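Local coordinates for DUF3828 domain-containing protein (Bacteroides thetaiotaomicron, PDB 3KZT) that is of unknown function but is probably a bacterial lipoprotein, and packs here as two copies of one chain, at the interface of chains A and B. Residues are numbered along the deposited sequence; one frame, centred on the assembly and turned at random. Chains: chain A/B, uncharacterized protein.

Contact 1: the interface of chains A and B. Residues chain A 36-37, 40-41, 43; chain B 37, 40, 43, 52.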
ATOM      1  N   GLU A  36       3.300   1.180   4.533  1.00 14.83           N
ATOM      2  CA  GLU A  36       2.530   0.792   3.330  1.00 15.07           C
ATOM      3  C   GLU A  36       2.984  -0.565   2.766  1.00 14.63           C
ATOM      4  O   GLU A  36       2.139  -1.399   2.416  1.00 14.31           O
ATOM      5  CB  GLU A  36       2.568   1.885   2.269  1.00 15.33           C
ATOM      6  CG  GLU A  36       1.699   3.073   2.659  1.00 17.28           C
ATOM      7  CD  GLU A  36       1.956   4.324   1.852  1.00 20.43           C
ATOM      8  OE1 GLU A  36       2.574   4.255   0.751  1.00 22.18           O
ATOM      9  OE2 GLU A  36       1.527   5.400   2.327  1.00 24.36           O
ATOM     10  N   ALA A  37       4.307  -0.780   2.708  1.00 14.28           N
ATOM     11  CA  ALA A  37       4.892  -2.065   2.255  1.00 13.88           C
ATOM     12  C   ALA A  37       4.545  -3.208   3.214  1.00 13.64           C
ATOM     13  O   ALA A  37       4.115  -4.272   2.781  1.00 13.35           O
ATOM     14  CB  ALA A  37       6.406  -1.942   2.124  1.00 13.58           C
ATOM     15  N   ALA A  40       0.742  -4.255   3.159  1.00 14.06           N
ATOM     16  CA  ALA A  40       0.432  -5.100   1.995  1.00 14.36           C
ATOM     17  C   ALA A  40       0.735  -6.596   2.226  1.00 14.54           C
ATOM     18  O   ALA A  40       0.066  -7.445   1.649  1.00 14.58           O
ATOM     19  CB  ALA A  40       1.169  -4.590   0.742  1.00 14.39           C
ATOM     20  N   SER A  41       1.725  -6.906   3.077  1.00 15.03           N
ATOM     21  CA  SER A  41       2.046  -8.311   3.433  1.00 15.65           C
ATOM     22  C   SER A  41       0.897  -9.047   4.159  1.00 16.21           C
ATOM     23  O   SER A  41       0.816 -10.266   4.091  1.00 16.73           O
ATOM     24  CB  SER A  41       3.336  -8.400   4.268  1.00 15.57           C
ATOM     25  OG  SER A  41       3.123  -8.000   5.607  1.00 15.74           O
HETATM   26  N   MSE A  43      -2.151  -8.926   3.115  1.00 19.05           N
HETATM   27  CA  MSE A  43      -3.118  -9.310   2.048  0.50 19.38           C
HETATM   28  C   MSE A  43      -3.014 -10.807   1.699  1.00 19.70           C
HETATM   29  O   MSE A  43      -3.998 -11.424   1.302  1.00 19.97           O
HETATM   30  CB  MSE A  43      -2.879  -8.488   0.761  0.50 19.43           C
HETATM   31  CG  MSE A  43      -3.033  -6.955   0.893  0.50 19.44           C
HETATM   32 SE   MSE A  43      -4.858  -6.414   1.177  0.38 19.83          SE
HETATM   33  CE  MSE A  43      -5.699  -7.325  -0.316  0.50 18.87           C
TER
ATOM     34  N   ALA B  37      -3.096  -2.054  -3.250  1.00 14.39           N
ATOM     35  CA  ALA B  37      -2.417  -3.264  -2.707  1.00 14.15           C
ATOM     36  C   ALA B  37      -1.316  -3.757  -3.643  1.00 13.84           C
ATOM     37  O   ALA B  37      -0.195  -4.030  -3.204  1.00 14.04           O
ATOM     38  CB  ALA B  37      -3.406  -4.354  -2.493  1.00 13.89           C
ATOM     39  N   ALA B  40       1.670  -1.474  -3.662  1.00 14.05           N
ATOM     40  CA  ALA B  40       2.438  -1.710  -2.427  1.00 14.37           C
ATOM     41  C   ALA B  40       3.397  -2.907  -2.514  1.00 14.86           C
ATOM     42  O   ALA B  40       4.413  -2.912  -1.840  1.00 15.06           O
ATOM     43  CB  ALA B  40       1.498  -1.857  -1.222  1.00 14.52           C
HETATM   44  N   MSE B  43       7.011  -1.936  -3.527  1.00 18.81           N
HETATM   45  CA  MSE B  43       7.843  -1.275  -2.518  0.70 19.18           C
HETATM   46  C   MSE B  43       8.922  -2.233  -1.953  1.00 19.59           C
HETATM   47  O   MSE B  43       9.963  -1.775  -1.479  1.00 19.88           O
HETATM   48  CB  MSE B  43       6.962  -0.690  -1.390  0.70 19.23           C
HETATM   49  CG  MSE B  43       5.959   0.414  -1.872  0.70 19.10           C
HETATM   50 SE   MSE B  43       4.623   0.913  -0.534  0.53 18.41          SE
HETATM   51  CE  MSE B  43       3.424   1.996  -1.613  0.70 18.00           C
ATOM     52  N   LEU B  52       3.535 -11.874  -3.452  1.00 16.66           N
ATOM     53  CA  LEU B  52       2.442 -11.013  -2.983  1.00 16.54           C
ATOM     54  C   LEU B  52       1.636 -10.472  -4.164  1.00 16.38           C
ATOM     55  O   LEU B  52       0.409 -10.480  -4.106  1.00 16.40           O
ATOM     56  CB  LEU B  52       2.956  -9.841  -2.113  1.00 16.74           C
ATOM     57  CG  LEU B  52       1.872  -8.906  -1.493  1.00 16.90           C
ATOM     58  CD1 LEU B  52       1.008  -9.640  -0.508  1.00 16.63           C
ATOM     59  CD2 LEU B  52       2.502  -7.688  -0.840  1.00 17.86           C
TER
HETATM   60  O   HOH W   1       5.279  -4.838   0.077  1.00 11.20           O
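A:Ala40 and B:Ala40 meet where the C-terminal turns of the two 13-41 helices come together, all four alanines at 37 and 40 having helical backbone torsions. The two methyls meet at a tilt rather than head-on, CB of A:Ala40 to CB of B:Ala40 at 3.4 Å, closer than usual for carbons, which brings the helix backbones near each other. Beside this point B:Leu52, from helix 47-60 of chain B, turns its forked end toward A:Ala40. Its CG stands opposite the backbone N (chi1 -177°), and both methyls face the backbone carbonyl: CD1 of B:Leu52 lies 3.2 Å and CD2 of B:Leu52 3.5 Å from O of A:Ala40. CD2 of B:Leu52 also reaches CB of A:Ala40 at 3.7 Å, packing the leucine against both backbone and side chain of that residue.

On the other flank the selenomethionine B:Met43, in the loop after its helix, lies over A:Glu36 and A:Ala37. Its CB faces the methyl of A:Ala37, while SE of B:Met43 rests on CB of A:Glu36 at 3.6 Å. The chain is extended beyond CG (chi2 169°), which carries the terminal methyl on toward the A:Glu36 carboxylate, and the two long side chains pass one another at a slant. Alanine methyls, a leucine and a selenomethionine make up much of the patch, which probably lets the helix ends come close, although this structure alone does not establish the dimer as biological. Water 1 bridges two backbone carbonyls across the contact, 3.0 Å from O of A:Ala37 and 2.9 Å from O of B:Ala40.

Contact 2: the interface of chains A and B. Residues chain A 89, 93; chain B 33, 36.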
ATOM      1  N   GLU A  89      -8.625  -3.851   5.585  1.00 15.86           N
ATOM      2  CA  GLU A  89      -8.113  -3.291   4.308  1.00 16.27           C
ATOM      3  C   GLU A  89      -8.213  -1.731   4.174  1.00 16.28           C
ATOM      4  O   GLU A  89      -7.471  -1.146   3.400  1.00 16.65           O
ATOM      5  CB  GLU A  89      -8.763  -4.009   3.113  1.00 16.42           C
ATOM      6  CG  GLU A  89      -8.092  -3.697   1.769  1.00 16.73           C
ATOM      7  CD  GLU A  89      -8.381  -4.706   0.687  1.00 16.82           C
ATOM      8  OE1 GLU A  89      -9.377  -5.461   0.773  1.00 17.16           O
ATOM      9  OE2 GLU A  89      -7.595  -4.736  -0.262  1.00 17.27           O
ATOM     10  N   LYS A  93      -5.272   3.458   4.825  1.00 16.75           N
ATOM     11  CA  LYS A  93      -5.700   4.682   4.122  0.50 16.98           C
ATOM     12  C   LYS A  93      -5.731   5.901   5.081  1.00 17.07           C
ATOM     13  O   LYS A  93      -5.603   7.035   4.630  1.00 17.37           O
ATOM     14  CB  LYS A  93      -7.031   4.487   3.372  0.50 17.06           C
ATOM     15  CG  LYS A  93      -6.858   3.705   2.044  0.50 17.43           C
ATOM     16  CD  LYS A  93      -8.113   3.743   1.164  0.50 17.71           C
ATOM     17  CE  LYS A  93      -9.100   2.637   1.511  0.50 17.89           C
ATOM     18  NZ  LYS A  93      -8.651   1.305   1.000  0.50 17.90           N
TER
ATOM     19  N   ASP B  33      -8.767  -0.735  -4.151  1.00 14.28           N
ATOM     20  CA  ASP B  33      -8.135  -1.740  -3.250  1.00 14.32           C
ATOM     21  C   ASP B  33      -7.135  -2.644  -3.966  1.00 14.25           C
ATOM     22  O   ASP B  33      -6.092  -2.960  -3.412  1.00 14.32           O
ATOM     23  CB  ASP B  33      -9.206  -2.638  -2.601  1.00 14.54           C
ATOM     24  CG  ASP B  33     -10.053  -1.920  -1.547  1.00 15.26           C
ATOM     25  OD1 ASP B  33      -9.762  -0.753  -1.182  1.00 15.87           O
ATOM     26  OD2 ASP B  33     -11.032  -2.554  -1.087  1.00 16.72           O
ATOM     27  N   GLU B  36      -4.042  -0.149  -5.152  1.00 14.98           N
ATOM     28  CA  GLU B  36      -3.283   0.288  -3.960  1.00 15.06           C
ATOM     29  C   GLU B  36      -2.481  -0.869  -3.340  1.00 14.61           C
ATOM     30  O   GLU B  36      -1.327  -0.687  -2.970  1.00 14.70           O
ATOM     31  CB  GLU B  36      -4.216   0.934  -2.924  1.00 15.47           C
ATOM     32  CG  GLU B  36      -4.735   2.296  -3.367  1.00 17.22           C
ATOM     33  CD  GLU B  36      -5.864   2.840  -2.496  1.00 20.14           C
ATOM     34  OE1 GLU B  36      -6.082   2.336  -1.370  1.00 22.16           O
ATOM     35  OE2 GLU B  36      -6.541   3.791  -2.951  1.00 23.31           O
TER
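At the centre A:Glu89 and B:Asp33 make a carbon-to-carbon contact between their carboxylates, CD of A:Glu89 lying 3.9 Å from CG of B:Asp33, with the B:Asp33 methylene CB as the apolar group beside it. The carboxylates are stacked with planes 22° apart, face toward face. OE2 of A:Glu89 comes over that methylene, 3.5 Å from CB of B:Asp33, and the extended glutamate chain delivers it there from a loop of chain A. Two acidic groups this close would probably disfavour each other if both were charged, and the nearby lysine is likely to ease that. Were A:Glu89 an alanine, one face of the B:Asp33 carboxylate would probably lose its stacked partner, with a gap opened beside CB.

Farther out, A:Lys93, in the 3-10 helix 92-94, runs at about a right angle to both acidic side chains of helix 13-41 in chain B. Its methylenes pass across the B:Glu36 carboxylate, with CD of A:Lys93 3.5 Å from OE1 of B:Glu36. Bends at chi3 (-87°) and chi4 (-75°) then swing the ammonium group toward B:Asp33, placing it between two carboxylates one helical turn apart. It forms salt bridges to both; the one to B:Glu36 is the longer, NZ of A:Lys93 to OE1 of B:Glu36 at 3.6 Å. Toward B:Asp33 the salt bridge is accompanied by a weak hydrogen bond, donated by NZ of A:Lys93 to OD1 of B:Asp33 at 3.2 Å.

The C-alpha centres of contact 1 and contact 2 lie about 9 Å apart, so the two are neighbouring parts of one interface. Helix 13-41 of chain B serves both, supplying its last turns to contact 1 and residues slightly earlier to contact 2. Residue 36 appears in both, but from opposite chains: A:Glu36 packs against selenomethionine, whereas B:Glu36 pairs with a lysine. This difference fits an interface that is not an exact two-fold. Contact 1 gives close helix packing and contact 2 a charged flank; the pairing may be a biological dimer or a product of crystal packing.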